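Local coordinates for protein lysozyme (Asticcacaulis excentricus, PDB 6H9D) that probably acts on peptidoglycan as the muramidase domain of SpmX, a lysozyme-family protein linked to cell morphogenesis and stalk synthesis, at residues Q22-S25 and R31-I34. Sequence-based numbering, arbitrary orientation. Where two conformers were deposited one is given.
Sequences QQAS and RWMI
Ser25 and Met33 form a hydrogen-bonded antiparallel pair: Ser25 N donates to Met33 O at 3.0 Å, and Met33 N returns a bond to Ser25 O at 2.9 Å. The first donor lies in the plane of its acceptor carbonyl, whereas Met33 N is tilted 18° from the plane of the Ser25 carbonyl. Met33 O also receives a CA-H...O contact from Ala24 CA at 3.2 Å, so two donors from adjacent residues converge on one carbonyl.

On the sheet face carrying Ala24, the Trp32 indole reaches across to the partner strand. Its CG stands beside the backbone N and anti to the carbonyl carbon (chi1 -65°), a turn that carries the six-membered ring over to residues 24-25. There CZ3 comes within 3.5 Å of Ala24 O, which sits at the ring edge near its plane, and CE3 lies 3.4 Å from Ser25 C. The methyl of Ala24 packs 3.9 Å from Trp32 CE3 and 4.1 Å from Ile34 CD1, placing it between the two larger side chains. Ile34 CD1 lies closer still to the backbone, 3.6 Å from Ala24 N. The side chains of Ser25 and Met33 leave from the other face, where Met33 touches Leu27.

Outside the pair, Trp32 rests on Glu44, and Ala24 is joined to Ala46 by a backbone hydrogen bond. The hairpin of strands 24-26 and 32-35 belongs to the small beta lobe of the lysozyme fold, between helices 8-16 and 50-71 in sequence.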
loop_
_atom_site.group_PDB
_atom_site.type_symbol
_atom_site.label_atom_id
_atom_site.label_comp_id
_atom_site.label_asym_id
_atom_site.label_seq_id
_atom_site.Cartn_x
_atom_site.Cartn_y
_atom_site.Cartn_z
ATOM N N GLN A 22 -9.864 14.314 9.448
ATOM C CA GLN A 22 -9.441 14.845 10.761
ATOM C C GLN A 22 -10.411 14.427 11.855
ATOM O O GLN A 22 -10.021 14.490 12.982
ATOM C CB GLN A 22 -9.363 16.367 10.732
ATOM C CG GLN A 22 -8.026 16.900 10.246
ATOM C CD GLN A 22 -8.236 18.178 9.479
ATOM O OE1 GLN A 22 -9.236 18.863 9.648
ATOM N NE2 GLN A 22 -7.297 18.505 8.614
ATOM N N GLN A 23 -11.613 13.998 11.494
ATOM C CA GLN A 23 -12.621 13.641 12.514
ATOM C C GLN A 23 -13.095 12.207 12.305
ATOM O O GLN A 23 -13.351 11.840 11.186
ATOM C CB GLN A 23 -13.803 14.603 12.437
ATOM C CG GLN A 23 -14.949 14.211 13.347
ATOM C CD GLN A 23 -14.785 14.810 14.718
ATOM O OE1 GLN A 23 -14.679 16.021 14.871
ATOM N NE2 GLN A 23 -14.739 13.960 15.728
ATOM N N ALA A 24 -13.217 11.460 13.393
ATOM C CA ALA A 24 -13.663 10.057 13.357
ATOM C C ALA A 24 -15.065 9.983 12.761
ATOM O O ALA A 24 -15.937 10.688 13.246
ATOM C CB ALA A 24 -13.657 9.496 14.747
ATOM N N SER A 25 -15.221 9.166 11.726
ATOM C CA SER A 25 -16.526 8.925 11.072
ATOM C C SER A 25 -16.857 7.436 11.202
ATOM O O SER A 25 -15.947 6.629 11.117
ATOM C CB SER A 25 -16.531 9.407 9.659
ATOM O OG SER A 25 -15.915 8.479 8.806
ATOM N N ARG A 31 -17.756 0.393 13.406
ATOM C CA ARG A 31 -16.403 0.831 13.758
ATOM C C ARG A 31 -16.209 2.275 13.297
ATOM O O ARG A 31 -16.990 2.790 12.488
ATOM C CB ARG A 31 -15.350 -0.040 13.070
ATOM C CG ARG A 31 -15.301 -1.484 13.551
ATOM C CD ARG A 31 -14.210 -2.273 12.851
ATOM N NE ARG A 31 -14.306 -2.182 11.389
ATOM C CZ ARG A 31 -13.287 -2.196 10.539
ATOM N NH1 ARG A 31 -12.035 -2.246 10.977
ATOM N NH2 ARG A 31 -13.527 -2.159 9.239
ATOM N N TRP A 32 -15.145 2.908 13.802
ATOM C CA TRP A 32 -14.804 4.271 13.461
ATOM C C TRP A 32 -13.527 4.309 12.622
ATOM O O TRP A 32 -12.656 3.447 12.759
ATOM C CB TRP A 32 -14.709 5.111 14.733
ATOM C CG TRP A 32 -16.041 5.212 15.409
ATOM C CD1 TRP A 32 -16.630 4.282 16.216
ATOM C CD2 TRP A 32 -16.993 6.286 15.279
ATOM N NE1 TRP A 32 -17.875 4.704 16.595
ATOM C CE2 TRP A 32 -18.120 5.936 16.052
ATOM C CE3 TRP A 32 -17.002 7.500 14.585
ATOM C CZ2 TRP A 32 -19.240 6.760 16.148
ATOM C CZ3 TRP A 32 -18.104 8.323 14.693
ATOM C CH2 TRP A 32 -19.210 7.950 15.457
ATOM N N MET A 33 -13.449 5.305 11.732
ATOM C CA MET A 33 -12.318 5.507 10.855
ATOM C C MET A 33 -11.812 6.942 11.039
ATOM O O MET A 33 -12.596 7.850 11.256
ATOM C CB MET A 33 -12.717 5.274 9.394
ATOM C CG MET A 33 -11.533 5.071 8.447
ATOM S SD MET A 33 -11.930 4.452 6.755
ATOM C CE MET A 33 -11.995 2.675 6.986
ATOM N N ILE A 34 -10.492 7.127 10.945
ATOM C CA ILE A 34 -9.899 8.443 11.091
ATOM C C ILE A 34 -8.574 8.478 10.323
ATOM O O ILE A 34 -8.016 7.437 9.966
ATOM C CB ILE A 34 -9.727 8.788 12.583
ATOM C CG1 ILE A 34 -9.638 10.298 12.807
ATOM C CG2 ILE A 34 -8.523 8.052 13.189
ATOM C CD1 ILE A 34 -9.754 10.721 14.268
#